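Local coordinates for DUF4393 domain-containing protein (Alcanivorax borkumensis, PDB 3H35) that is of unknown function but belongs to the abortive infection alpha (DUF4393) family and may take part in bacterial defence against phage, at residues 49-54 and 170-175; 60-65 and 162-167; 74-79 and 87-92; 91-96 and 132-137; 121-126 and 156-161. All coordinates share one frame; numbering follows the deposited sequence.

Contact 1: residues 49-54 and 170-175; sequences RHLASL and QLWTLM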
# COMPACT_ATOMS: atom_id res chain seq x y z
N ARG A 49 2.26 -14.87 7.19
CA ARG A 49 2.50 -13.89 6.16
C ARG A 49 2.39 -12.45 6.68
O ARG A 49 3.14 -11.57 6.28
CB ARG A 49 1.46 -14.16 5.08
CG ARG A 49 1.52 -13.39 3.90
CD ARG A 49 0.47 -13.90 2.89
NE ARG A 49 -0.86 -13.35 3.13
CZ ARG A 49 -1.93 -13.70 2.42
NH1 ARG A 49 -1.83 -14.65 1.50
NH2 ARG A 49 -3.09 -13.12 2.65
N HIS A 50 1.45 -12.18 7.58
CA HIS A 50 1.23 -10.82 8.02
C HIS A 50 1.79 -10.50 9.39
O HIS A 50 2.07 -9.36 9.63
CB HIS A 50 -0.25 -10.47 7.96
CG HIS A 50 -0.81 -10.52 6.58
ND1 HIS A 50 -0.32 -9.72 5.56
CD2 HIS A 50 -1.78 -11.28 6.03
CE1 HIS A 50 -0.99 -9.97 4.44
NE2 HIS A 50 -1.90 -10.90 4.71
N LEU A 51 1.95 -11.49 10.28
CA LEU A 51 2.40 -11.20 11.66
C LEU A 51 3.81 -11.76 11.89
O LEU A 51 4.65 -11.04 12.38
CB LEU A 51 1.46 -11.78 12.75
CG LEU A 51 0.04 -11.19 12.79
CD1 LEU A 51 -0.74 -11.84 13.96
CD2 LEU A 51 0.08 -9.62 12.82
N ALA A 52 4.08 -13.00 11.49
CA ALA A 52 5.39 -13.59 11.75
C ALA A 52 6.43 -12.87 10.91
O ALA A 52 7.59 -12.77 11.33
CB ALA A 52 5.41 -15.11 11.45
N SER A 53 6.00 -12.30 9.78
CA SER A 53 6.92 -11.56 8.91
C SER A 53 7.25 -10.14 9.43
O SER A 53 8.12 -9.47 8.91
CB SER A 53 6.30 -11.44 7.51
OG SER A 53 5.14 -10.62 7.55
N LEU A 54 6.53 -9.65 10.43
CA LEU A 54 6.85 -8.38 11.03
C LEU A 54 8.25 -8.43 11.67
O LEU A 54 8.65 -9.46 12.18
CB LEU A 54 5.82 -8.03 12.10
CG LEU A 54 4.37 -7.75 11.64
CD1 LEU A 54 3.51 -7.51 12.92
CD2 LEU A 54 4.25 -6.53 10.66
N GLN A 170 -8.34 -8.97 13.77
CA GLN A 170 -8.73 -10.29 13.32
C GLN A 170 -7.52 -11.17 13.26
O GLN A 170 -7.55 -12.30 13.73
CB GLN A 170 -9.40 -10.26 11.94
CG GLN A 170 -9.80 -11.66 11.44
CD GLN A 170 -10.53 -11.59 10.11
OE1 GLN A 170 -10.57 -10.55 9.45
NE2 GLN A 170 -11.16 -12.69 9.75
N LEU A 171 -6.42 -10.65 12.71
CA LEU A 171 -5.16 -11.43 12.64
C LEU A 171 -4.59 -11.76 14.04
O LEU A 171 -4.14 -12.90 14.31
CB LEU A 171 -4.09 -10.71 11.81
CG LEU A 171 -4.31 -10.82 10.29
CD1 LEU A 171 -3.50 -9.72 9.62
CD2 LEU A 171 -3.99 -12.28 9.83
N TRP A 172 -4.60 -10.76 14.92
CA TRP A 172 -4.13 -10.95 16.29
C TRP A 172 -4.90 -12.07 16.94
O TRP A 172 -4.33 -12.96 17.52
CB TRP A 172 -4.33 -9.70 17.12
CG TRP A 172 -3.43 -9.69 18.34
CD1 TRP A 172 -3.76 -9.98 19.63
CD2 TRP A 172 -2.03 -9.41 18.33
NE1 TRP A 172 -2.65 -9.86 20.43
CE2 TRP A 172 -1.58 -9.51 19.65
CE3 TRP A 172 -1.12 -9.05 17.33
CZ2 TRP A 172 -0.25 -9.30 20.00
CZ3 TRP A 172 0.21 -8.82 17.69
CH2 TRP A 172 0.63 -8.96 19.01
N THR A 173 -6.22 -12.03 16.82
CA THR A 173 -7.06 -13.09 17.39
C THR A 173 -6.80 -14.48 16.80
O THR A 173 -6.80 -15.47 17.55
CB THR A 173 -8.54 -12.74 17.25
OG1 THR A 173 -8.78 -11.53 17.96
CG2 THR A 173 -9.44 -13.85 17.81
N LEU A 174 -6.58 -14.56 15.50
CA LEU A 174 -6.16 -15.84 14.90
C LEU A 174 -4.86 -16.32 15.50
O LEU A 174 -4.70 -17.51 15.71
CB LEU A 174 -5.97 -15.74 13.40
CG LEU A 174 -7.22 -15.58 12.54
CD1 LEU A 174 -6.78 -15.30 11.08
CD2 LEU A 174 -8.17 -16.78 12.66
N MSE A 175 -3.91 -15.41 15.72
CA MSE A 175 -2.60 -15.78 16.22
C MSE A 175 -2.68 -16.24 17.68
O MSE A 175 -2.00 -17.17 18.04
CB MSE A 175 -1.60 -14.62 16.04
CG MSE A 175 -0.24 -14.74 16.73
SE MSE A 175 -0.35 -14.26 18.68
CE MSE A 175 -0.86 -12.37 18.46

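Contact 2: residues 60-65 and 162-167; sequences RLLAAL and LRISPL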
# COMPACT_ATOMS: atom_id res chain seq x y z
N ARG A 60 6.14 -5.51 18.29
CA ARG A 60 5.98 -4.86 19.58
C ARG A 60 5.00 -3.67 19.49
O ARG A 60 4.18 -3.45 20.40
CB ARG A 60 7.35 -4.45 20.16
CG ARG A 60 8.21 -5.63 20.63
CD ARG A 60 9.43 -5.20 21.37
NE ARG A 60 9.01 -4.70 22.66
CZ ARG A 60 8.91 -5.41 23.78
NH1 ARG A 60 9.27 -6.69 23.81
NH2 ARG A 60 8.47 -4.82 24.89
N LEU A 61 5.07 -2.91 18.38
CA LEU A 61 4.09 -1.84 18.12
C LEU A 61 2.67 -2.39 17.98
O LEU A 61 1.74 -1.86 18.57
CB LEU A 61 4.43 -1.06 16.84
CG LEU A 61 5.60 -0.09 16.91
CD1 LEU A 61 6.03 0.33 15.47
CD2 LEU A 61 5.20 1.08 17.82
N LEU A 62 2.49 -3.45 17.20
CA LEU A 62 1.17 -4.05 17.05
C LEU A 62 0.67 -4.58 18.40
O LEU A 62 -0.49 -4.40 18.75
CB LEU A 62 1.15 -5.13 15.97
CG LEU A 62 -0.25 -5.55 15.47
CD1 LEU A 62 -1.08 -4.34 14.94
CD2 LEU A 62 -0.17 -6.63 14.36
N ALA A 63 1.54 -5.23 19.17
CA ALA A 63 1.18 -5.70 20.50
C ALA A 63 0.65 -4.54 21.35
O ALA A 63 -0.33 -4.69 22.05
CB ALA A 63 2.42 -6.36 21.22
N ALA A 64 1.34 -3.42 21.32
CA ALA A 64 0.97 -2.28 22.16
C ALA A 64 -0.42 -1.77 21.71
O ALA A 64 -1.20 -1.27 22.52
CB ALA A 64 2.05 -1.16 22.07
N LEU A 65 -0.74 -1.92 20.43
CA LEU A 65 -2.05 -1.52 19.94
C LEU A 65 -3.17 -2.54 20.15
O LEU A 65 -4.36 -2.21 20.02
CB LEU A 65 -1.96 -1.19 18.45
CG LEU A 65 -1.12 0.04 18.14
CD1 LEU A 65 -0.73 -0.03 16.65
CD2 LEU A 65 -1.86 1.36 18.54
N LEU A 162 -3.40 6.88 16.32
CA LEU A 162 -3.05 5.56 15.78
C LEU A 162 -3.78 4.53 16.56
O LEU A 162 -3.74 4.56 17.78
CB LEU A 162 -1.54 5.32 15.93
CG LEU A 162 -0.94 3.98 15.49
CD1 LEU A 162 -1.07 3.85 13.94
CD2 LEU A 162 0.53 3.91 15.97
N ARG A 163 -4.43 3.60 15.86
CA ARG A 163 -5.09 2.44 16.48
C ARG A 163 -4.94 1.20 15.63
O ARG A 163 -4.72 1.31 14.45
CB ARG A 163 -6.58 2.65 16.58
CG ARG A 163 -6.99 3.87 17.27
CD ARG A 163 -8.46 4.08 16.99
NE ARG A 163 -8.74 5.43 17.41
CZ ARG A 163 -8.94 5.78 18.67
NH1 ARG A 163 -8.94 4.88 19.63
NH2 ARG A 163 -9.14 7.05 18.94
N ILE A 164 -5.17 0.03 16.24
CA ILE A 164 -5.27 -1.22 15.52
C ILE A 164 -6.50 -1.20 14.62
O ILE A 164 -7.52 -0.64 14.99
CB ILE A 164 -5.31 -2.44 16.50
CG1 ILE A 164 -4.97 -3.73 15.74
CG2 ILE A 164 -6.70 -2.61 17.17
CD1 ILE A 164 -4.51 -4.84 16.68
N SER A 165 -6.38 -1.78 13.44
CA SER A 165 -7.50 -1.91 12.49
C SER A 165 -8.27 -3.20 12.78
O SER A 165 -7.76 -4.09 13.45
CB SER A 165 -6.97 -1.98 11.07
OG SER A 165 -6.37 -3.24 10.78
N PRO A 166 -9.49 -3.32 12.24
CA PRO A 166 -10.26 -4.58 12.27
C PRO A 166 -9.47 -5.77 11.73
O PRO A 166 -9.59 -6.88 12.23
CB PRO A 166 -11.44 -4.28 11.35
CG PRO A 166 -11.62 -2.83 11.43
CD PRO A 166 -10.21 -2.26 11.55
N LEU A 167 -8.67 -5.53 10.69
CA LEU A 167 -7.90 -6.60 10.11
C LEU A 167 -6.77 -6.99 11.05
O LEU A 167 -6.46 -8.17 11.22
CB LEU A 167 -7.36 -6.18 8.73
CG LEU A 167 -8.42 -5.87 7.64
CD1 LEU A 167 -7.74 -5.40 6.33
CD2 LEU A 167 -9.31 -7.08 7.33
O HOH W 1 -5.47 0.16 19.20

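Contact 3: residues 74-79 and 87-92; sequences LTLYSG and VLYRYS. With EDO (1,2-ethanediol), chain D.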
# COMPACT_ATOMS: atom_id res chain seq x y z
N LEU A 74 1.43 11.81 14.02
CA LEU A 74 1.55 12.98 13.15
C LEU A 74 1.59 12.48 11.73
O LEU A 74 2.35 11.56 11.41
CB LEU A 74 2.84 13.77 13.43
CG LEU A 74 3.08 14.38 14.82
CD1 LEU A 74 4.44 15.15 14.78
CD2 LEU A 74 1.92 15.27 15.22
N THR A 75 0.75 13.04 10.89
CA THR A 75 0.71 12.66 9.50
C THR A 75 1.07 13.87 8.64
O THR A 75 0.53 14.95 8.82
CB THR A 75 -0.69 12.12 9.15
OG1 THR A 75 -1.02 11.00 10.01
CG2 THR A 75 -0.75 11.73 7.70
N LEU A 76 2.02 13.68 7.73
CA LEU A 76 2.38 14.68 6.76
C LEU A 76 1.62 14.38 5.49
O LEU A 76 1.74 13.29 4.90
CB LEU A 76 3.88 14.71 6.51
CG LEU A 76 4.74 15.13 7.70
CD1 LEU A 76 6.25 15.03 7.34
CD2 LEU A 76 4.37 16.53 8.20
N TYR A 77 0.82 15.38 5.11
CA TYR A 77 0.02 15.38 3.93
C TYR A 77 0.59 16.31 2.89
O TYR A 77 1.04 17.42 3.21
CB TYR A 77 -1.38 15.89 4.25
CG TYR A 77 -2.25 14.90 4.92
CD1 TYR A 77 -3.02 14.02 4.19
CD2 TYR A 77 -2.30 14.82 6.29
CE1 TYR A 77 -3.86 13.07 4.83
CE2 TYR A 77 -3.13 13.89 6.94
CZ TYR A 77 -3.90 13.02 6.20
OH TYR A 77 -4.68 12.12 6.85
N SER A 78 0.45 15.92 1.64
CA SER A 78 1.06 16.62 0.54
C SER A 78 0.52 18.01 0.35
O SER A 78 1.21 18.87 -0.13
CB SER A 78 0.87 15.83 -0.76
OG SER A 78 -0.50 15.68 -1.05
N GLY A 79 -0.73 18.21 0.74
CA GLY A 79 -1.37 19.51 0.62
C GLY A 79 -1.66 20.12 1.98
O GLY A 79 -1.39 19.51 3.03
N VAL A 87 -1.23 11.08 1.93
CA VAL A 87 -0.38 10.83 3.11
C VAL A 87 1.06 10.56 2.64
O VAL A 87 1.28 9.68 1.82
CB VAL A 87 -0.89 9.62 3.93
CG1 VAL A 87 0.19 9.13 4.86
CG2 VAL A 87 -2.20 9.95 4.67
N LEU A 88 2.03 11.29 3.16
CA LEU A 88 3.41 11.09 2.76
C LEU A 88 4.29 10.41 3.78
O LEU A 88 5.24 9.79 3.41
CB LEU A 88 4.07 12.42 2.39
CG LEU A 88 3.50 13.07 1.14
CD1 LEU A 88 4.27 14.33 0.79
CD2 LEU A 88 3.50 12.09 -0.03
N TYR A 89 4.00 10.58 5.08
CA TYR A 89 4.93 10.24 6.11
C TYR A 89 4.16 10.23 7.40
O TYR A 89 3.26 11.03 7.58
CB TYR A 89 6.04 11.31 6.21
CG TYR A 89 7.20 11.00 7.15
CD1 TYR A 89 8.30 10.32 6.70
CD2 TYR A 89 7.22 11.46 8.49
CE1 TYR A 89 9.37 10.07 7.51
CE2 TYR A 89 8.32 11.18 9.32
CZ TYR A 89 9.37 10.50 8.79
OH TYR A 89 10.49 10.19 9.54
N ARG A 90 4.50 9.31 8.28
CA ARG A 90 3.83 9.21 9.55
C ARG A 90 4.83 9.00 10.66
O ARG A 90 5.83 8.34 10.45
CB ARG A 90 2.77 8.14 9.54
CG ARG A 90 1.52 8.60 8.85
CD ARG A 90 0.38 7.60 8.87
NE ARG A 90 -0.90 8.32 8.80
CZ ARG A 90 -1.96 7.94 8.11
NH1 ARG A 90 -1.93 6.85 7.35
NH2 ARG A 90 -3.05 8.69 8.15
N TYR A 91 4.55 9.60 11.82
CA TYR A 91 5.45 9.60 12.95
C TYR A 91 4.65 9.41 14.23
O TYR A 91 3.53 9.87 14.34
CB TYR A 91 6.29 10.89 12.99
CG TYR A 91 7.38 10.87 14.04
CD1 TYR A 91 8.65 10.36 13.74
CD2 TYR A 91 7.13 11.30 15.33
CE1 TYR A 91 9.65 10.31 14.71
CE2 TYR A 91 8.12 11.25 16.32
CZ TYR A 91 9.38 10.75 16.00
OH TYR A 91 10.35 10.70 16.99
N SER A 92 5.23 8.74 15.20
CA SER A 92 4.55 8.57 16.47
C SER A 92 5.60 8.37 17.51
O SER A 92 6.73 8.00 17.17
CB SER A 92 3.62 7.36 16.44
OG SER A 92 2.99 7.16 17.69
C1 EDO D . 2.73 6.10 6.33
O1 EDO D . 3.77 6.44 5.40
C2 EDO D . 1.52 5.48 5.66
O2 EDO D . 0.36 5.88 6.38

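Contact 4: residues 91-96 and 132-137; sequences YSNAGR and YELCEG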
# COMPACT_ATOMS: atom_id res chain seq x y z
N TYR A 91 4.55 9.60 11.82
CA TYR A 91 5.45 9.60 12.95
C TYR A 91 4.65 9.41 14.23
O TYR A 91 3.53 9.87 14.34
CB TYR A 91 6.29 10.89 12.99
CG TYR A 91 7.38 10.87 14.04
CD1 TYR A 91 8.65 10.36 13.74
CD2 TYR A 91 7.13 11.30 15.33
CE1 TYR A 91 9.65 10.31 14.71
CE2 TYR A 91 8.12 11.25 16.32
CZ TYR A 91 9.38 10.75 16.00
OH TYR A 91 10.35 10.70 16.99
N SER A 92 5.23 8.74 15.20
CA SER A 92 4.55 8.57 16.47
C SER A 92 5.60 8.37 17.51
O SER A 92 6.73 8.00 17.17
CB SER A 92 3.62 7.36 16.44
OG SER A 92 2.99 7.16 17.69
N ASN A 93 5.24 8.60 18.78
CA ASN A 93 6.10 8.22 19.91
C ASN A 93 5.66 6.91 20.57
O ASN A 93 6.19 6.55 21.60
CB ASN A 93 6.23 9.37 20.94
CG ASN A 93 4.91 9.77 21.56
OD1 ASN A 93 3.84 9.50 21.01
ND2 ASN A 93 4.98 10.43 22.72
N ALA A 94 4.73 6.20 19.94
CA ALA A 94 4.22 4.92 20.46
C ALA A 94 5.37 3.91 20.64
O ALA A 94 5.29 3.04 21.47
CB ALA A 94 3.16 4.33 19.53
N GLY A 95 6.45 4.05 19.87
CA GLY A 95 7.62 3.18 20.02
C GLY A 95 8.20 3.16 21.41
O GLY A 95 8.68 2.12 21.88
N ARG A 96 8.11 4.30 22.11
CA ARG A 96 8.69 4.42 23.43
C ARG A 96 7.95 3.51 24.39
O ARG A 96 8.56 2.67 25.02
CB ARG A 96 8.64 5.87 23.93
CG ARG A 96 9.17 6.96 22.94
CD ARG A 96 10.64 6.78 22.63
NE ARG A 96 11.18 7.91 21.88
CZ ARG A 96 12.45 8.01 21.46
NH1 ARG A 96 12.85 9.09 20.78
NH2 ARG A 96 13.33 7.04 21.72
N TYR A 132 1.62 14.82 21.11
CA TYR A 132 1.81 15.48 19.82
C TYR A 132 2.96 16.48 19.90
O TYR A 132 3.78 16.55 18.98
CB TYR A 132 0.55 16.22 19.41
CG TYR A 132 -0.64 15.32 19.13
CD1 TYR A 132 -0.62 14.41 18.09
CD2 TYR A 132 -1.82 15.42 19.88
CE1 TYR A 132 -1.71 13.57 17.83
CE2 TYR A 132 -2.90 14.61 19.63
CZ TYR A 132 -2.85 13.68 18.60
OH TYR A 132 -3.96 12.89 18.36
N GLU A 133 3.00 17.25 21.00
CA GLU A 133 4.02 18.26 21.23
C GLU A 133 5.39 17.63 21.31
O GLU A 133 6.31 18.09 20.64
CB GLU A 133 3.70 19.09 22.48
CG GLU A 133 2.47 19.97 22.31
CD GLU A 133 1.96 20.61 23.61
OE1 GLU A 133 2.57 20.43 24.71
OE2 GLU A 133 0.91 21.31 23.53
N LEU A 134 5.53 16.57 22.08
CA LEU A 134 6.77 15.80 22.08
C LEU A 134 7.13 15.31 20.67
O LEU A 134 8.29 15.39 20.29
CB LEU A 134 6.68 14.57 22.98
CG LEU A 134 6.56 14.80 24.48
CD1 LEU A 134 6.38 13.44 25.13
CD2 LEU A 134 7.79 15.62 25.09
N CYS A 135 6.17 14.78 19.92
CA CYS A 135 6.47 14.32 18.58
C CYS A 135 6.89 15.46 17.65
O CYS A 135 7.82 15.32 16.86
CB CYS A 135 5.27 13.63 17.96
SG CYS A 135 4.92 12.03 18.66
N GLU A 136 6.17 16.57 17.72
CA GLU A 136 6.46 17.69 16.84
C GLU A 136 7.86 18.26 17.15
O GLU A 136 8.52 18.81 16.26
CB GLU A 136 5.38 18.76 16.94
CG GLU A 136 4.12 18.34 16.19
CD GLU A 136 2.85 19.04 16.64
OE1 GLU A 136 2.88 19.74 17.66
OE2 GLU A 136 1.78 18.86 16.01
N GLY A 137 8.33 18.08 18.37
CA GLY A 137 9.63 18.57 18.72
C GLY A 137 10.76 17.64 18.30
O GLY A 137 11.91 18.03 18.35

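Contact 5: residues 121-126 and 156-161; sequences ASDFTE and SIRRET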
# COMPACT_ATOMS: atom_id res chain seq x y z
N ALA A 121 -5.69 5.34 11.09
CA ALA A 121 -5.56 6.68 11.64
C ALA A 121 -6.95 7.25 11.87
O ALA A 121 -7.81 7.10 11.02
CB ALA A 121 -4.76 7.58 10.69
N SER A 122 -7.20 7.86 13.01
CA SER A 122 -8.45 8.58 13.21
C SER A 122 -8.09 9.96 13.68
O SER A 122 -6.90 10.34 13.74
CB SER A 122 -9.35 7.86 14.22
OG SER A 122 -8.71 7.75 15.50
N ASP A 123 -9.12 10.75 14.00
CA ASP A 123 -8.89 12.15 14.33
C ASP A 123 -8.15 12.37 15.62
O ASP A 123 -8.10 11.50 16.50
CB ASP A 123 -10.23 12.89 14.48
CG ASP A 123 -10.80 13.31 13.17
OD1 ASP A 123 -10.26 12.93 12.10
OD2 ASP A 123 -11.83 14.03 13.21
N PHE A 124 -7.64 13.59 15.70
CA PHE A 124 -6.97 14.14 16.85
C PHE A 124 -7.63 13.69 18.14
O PHE A 124 -8.84 13.67 18.21
CB PHE A 124 -7.07 15.67 16.72
CG PHE A 124 -6.65 16.42 17.93
CD1 PHE A 124 -5.31 16.58 18.22
CD2 PHE A 124 -7.59 17.01 18.76
CE1 PHE A 124 -4.90 17.30 19.33
CE2 PHE A 124 -7.20 17.72 19.86
CZ PHE A 124 -5.85 17.86 20.16
N THR A 125 -6.83 13.33 19.14
CA THR A 125 -7.35 13.06 20.49
C THR A 125 -6.81 14.09 21.47
O THR A 125 -5.61 14.18 21.68
CB THR A 125 -7.00 11.63 20.97
OG1 THR A 125 -7.54 10.71 20.03
CG2 THR A 125 -7.57 11.35 22.37
N GLU A 126 -7.73 14.85 22.07
CA GLU A 126 -7.36 15.98 22.92
C GLU A 126 -6.42 15.57 24.05
O GLU A 126 -5.49 16.30 24.39
CB GLU A 126 -8.62 16.68 23.47
CG GLU A 126 -8.35 17.86 24.45
CD GLU A 126 -7.39 18.92 23.90
OE1 GLU A 126 -7.50 19.27 22.71
OE2 GLU A 126 -6.51 19.40 24.64
N SER A 156 1.45 19.67 5.01
CA SER A 156 0.95 20.00 6.34
C SER A 156 1.02 18.83 7.30
O SER A 156 0.86 17.64 6.91
CB SER A 156 -0.50 20.52 6.26
OG SER A 156 -1.33 19.58 5.61
N ILE A 157 1.20 19.19 8.56
CA ILE A 157 1.10 18.24 9.66
C ILE A 157 -0.34 18.16 10.05
O ILE A 157 -0.99 19.18 10.25
CB ILE A 157 1.81 18.69 10.93
CG1 ILE A 157 3.30 18.94 10.64
CG2 ILE A 157 1.63 17.62 12.04
CD1 ILE A 157 4.12 19.39 11.83
N ARG A 158 -0.83 16.94 10.21
CA ARG A 158 -2.11 16.74 10.82
C ARG A 158 -1.96 15.81 11.99
O ARG A 158 -1.39 14.73 11.86
CB ARG A 158 -3.11 16.16 9.83
CG ARG A 158 -4.50 16.11 10.40
CD ARG A 158 -5.53 15.76 9.31
NE ARG A 158 -6.91 15.90 9.78
CZ ARG A 158 -7.69 14.88 10.18
NH1 ARG A 158 -8.94 15.12 10.58
NH2 ARG A 158 -7.25 13.64 10.18
N ARG A 159 -2.49 16.24 13.13
CA ARG A 159 -2.52 15.45 14.33
C ARG A 159 -3.65 14.43 14.26
O ARG A 159 -4.81 14.76 14.09
CB ARG A 159 -2.67 16.32 15.57
CG ARG A 159 -1.46 17.22 15.85
CD ARG A 159 -1.82 18.21 16.93
NE ARG A 159 -0.66 18.89 17.48
CZ ARG A 159 -0.70 19.68 18.54
NH1 ARG A 159 -1.85 19.90 19.18
NH2 ARG A 159 0.41 20.22 18.98
N GLU A 160 -3.27 13.17 14.39
CA GLU A 160 -4.20 12.07 14.29
C GLU A 160 -3.94 11.07 15.44
O GLU A 160 -3.09 11.29 16.32
CB GLU A 160 -4.06 11.43 12.91
CG GLU A 160 -4.39 12.40 11.75
CD GLU A 160 -4.30 11.78 10.37
OE1 GLU A 160 -3.51 10.83 10.16
OE2 GLU A 160 -5.02 12.26 9.48
N THR A 161 -4.72 10.00 15.45
CA THR A 161 -4.63 8.98 16.46
C THR A 161 -4.41 7.60 15.84
O THR A 161 -5.14 7.20 14.93
CB THR A 161 -5.90 8.99 17.30
OG1 THR A 161 -6.12 10.33 17.79
CG2 THR A 161 -5.77 8.00 18.46
O HOH W 2 -7.57 15.18 13.18

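Contact 1: residues 49-54 and 170-175
Leu51 reaches from helix 42-52 to the C-terminal helix 166-175, where Leu171, Trp172 and Met175 receive it. Starting at CB, the chain runs to CG anti to the carbonyl carbon, and the second torsion (chi2 -178°) sends CD1 straight on, anti to CA. That one methyl makes every contact of Leu51 with residues 170-175: it lies 3.6 Å from Met175 CB and equally 3.6 Å from the backbone O of Leu171, with Leu171 CB at 4.1 Å. The Trp172 ring is a looser neighbour, its CE3 4.4 Å from Leu51 CD1. The other methyl branch of Leu51 turns to Leu62 of helix 56-65. Met175, modelled as selenomethionine, crosses Leu51 at about a right angle; its chain bends at chi2 and chi3, bringing CE over the centre of the Trp172 ring. One turn back, Leu171 puts CD1 3.7 Å from His50 CB. The imidazole of His50 is held from its own side: Arg49 CG covers the centre of one face, Arg49 NH2 donates to NE2 over 3.3 Å, and ND1 pairs with Gln116. No hydrogen bond crosses between residues 49-54 and 170-175. Their join is therefore one of apolar contact, with the polar atoms of His50 satisfied elsewhere.

Contact 2: residues 60-65 and 162-167
Where Leu65 meets Arg163, no aromatic ring takes part, and the flat guanidinium of Arg163 stays out of the contact: its CB points away from the helix, and NE bonds to Ser122 OG on the neighbouring strand. What Leu65 touches instead is strand backbone, CD2 sitting 4.0 Å from Arg163 CA and 3.8 Å from the O of Leu162. The Leu162 side chain crosses that of Leu65 at about a right angle, its CG 4.1 Å from Leu65 CD2. The axes of helix 60-65 and strand 162-164 stand at 84°. Ile164 takes the next place along the strand. Its CB lies 3.7 Å from the backbone O of Leu65, and its CG1, anti to the backbone N (chi1 -162°), leads to CD1, 3.9 Å from Leu62 CD1. Just beyond, Ser165 caps the N-terminus of helix 166-175 through OG, which bonds to the N of Gly168. A water bridges the two backbones, donating to Leu65 O over 2.7 Å and accepting from Ile164 N over 3.0 Å. Chemically, then, leucine and isoleucine carry the helix on the sheet, while the carbonyl at the helix end and a strand N-H, with no direct bond between them, are satisfied through one shared water.

Contact 3: residues 74-79 and 87-92
Leu76 has two partners on the neighbouring strand, Leu88 and Tyr89. Its N donates to Tyr89 O over 2.9 Å, nearly straight at 173°, and its O takes the Leu88 N at 2.7 Å. The Leu76 side chain lies alongside Tyr89, pointing the same way, with CD1 3.9 Å from Tyr89 CD2. Leu74 pairs with Tyr91 by bonds in both directions: Leu74 N to Tyr91 O at 2.9 Å and Tyr91 N to Leu74 O at 3.0 Å. The two strands form a beta hairpin of the antiparallel sheet, and Leu88 and Tyr89 facing Leu76 together make a classic beta bulge, which shifts the register by one before Tyr77 meets Val87. On the face bearing Leu74, Leu76, Tyr89 and Tyr91, helix 139-151 packs with Phe141. The face bearing Thr75, Tyr77, Val87 and Arg90 carries the polar groups. There the Arg90 chain runs extended from CG, and NE donates to Thr75 OG1, at the guanidinium edge close to its plane, at 2.9 Å; that hydroxyl and Arg90 NH2 both also reach Glu160. Val87 CG2 sits 3.7 Å above the guanidinium plane, offset toward its rim. From the second subunit, Glu86 adds a salt bridge to Arg90 NH2, while Arg90 NH1 donates over 2.7 Å to O2 of an ethanediol, probably from the crystallisation liquor.

Contact 4: residues 91-96 and 132-137
A sulfur-aromatic contact, Cys135 at the edge of the Tyr91 ring, marks the place where helix 129-137 packs against the end of strand 87-91. The sulfur lies 5.2 Å from the ring centroid and 81° off the ring normal, and Cys135 CB approaches the same edge at 4.0 Å from Tyr91 CD2. With SG beside its own backbone N (chi1 -72°), the cysteine reaches past the ring to Asn93. There SG is 3.4 Å from Asn93 N and 3.6 Å from Asn93 OD1, and also touches the CB and CG of that residue, so one sulfur touches both a tyrosine edge and an asparagine. Between these two neighbours Ser92 makes an ST turn: its OG accepts from Ala94 N over 3.0 Å and also bonds to the O of Ala72, tying the bend that leads from strand 87-91 into the short, weakly bonded helix 94-98 to the adjacent strand. The ND2 of Asn93 donates to Asp131 OD1, within the same helix as Cys135, and lies 4.1 Å from Leu134 CD1, the Leu134 and Asn93 side chains crossing at about a right angle. Leu134 is exposed, whereas Cys135 is buried, its CB also packing on Leu74.

Contact 5: residues 121-126 and 156-161
Backbone bonds first: Ser122 and Thr161 form an antiparallel hydrogen-bonded pair, Ser122 N giving to Thr161 O at 2.9 Å and Thr161 N to Ser122 O at 2.8 Å. Further on, a water joins the backbones, accepting from Phe124 N and donating to Arg159 O. Hydroxyls come next. Thr161 OG1, beside its own backbone N (chi1 -54°), donates to Asp123 O over 2.6 Å. This bond ties the backbone of Asp123 to the strand, with Thr125 OG1 close by, 2.7 Å from Thr161 OG1, the two threonine side chains crossing at about a right angle. This is one margin of the four-stranded antiparallel sheet, with 119-123 as an outermost strand of the chain and 156-164 as its inner neighbour. Charged groups form a network near the same end. Arg158 runs extended from CG to NE and gives NH1 to Asp123 OD1 at 3.0 Å, from above the carboxylate, whose plane is turned 73° from the guanidinium. Its NH2 donates over 2.7 Å to Glu160 OE2, which lies in the guanidinium plane; the carboxylate is met on its anti side, somewhat tilted from its own plane, and the arginine probably offsets both negative charges. Glu160 also holds Thr75, Tyr77 and Arg90. Apolar contact is left to Phe124, whose ring edge meets the extended Arg159 chain, CD1 3.7 Å from Arg159 CB; the guanidinium further out is nearly parallel to the ring, 11° between planes, but set obliquely to it, not stacked on its face, and Arg159 NH2 goes on to Glu136 of helix 129-137.

How the contacts relate
Contact 1 closes the longest loop, joining helix 42-52 to the C-terminal helix 166-175, and the other four are nested inside it. Contact 2, about 11 Å away between centres, touches contact 1 through Leu62 and sets helix 56-65 against strand 156-164, which also carries contact 5. Contacts 3 and 5 reach the same antiparallel sheet, ordered 87-91, 71-77, 156-164, 119-123, with centres about 10 Å apart; Glu160 links them. Contact 4 starts on the strand where contact 3 ends and meets contact 5 through Tyr132 and Glu136. Contacts 3, 4 and 5 thus cluster around the sheet, with centres about 26 Å from that of contact 1, and strand 156-164 continuing into helix 166-175 connects the two ends of the fold.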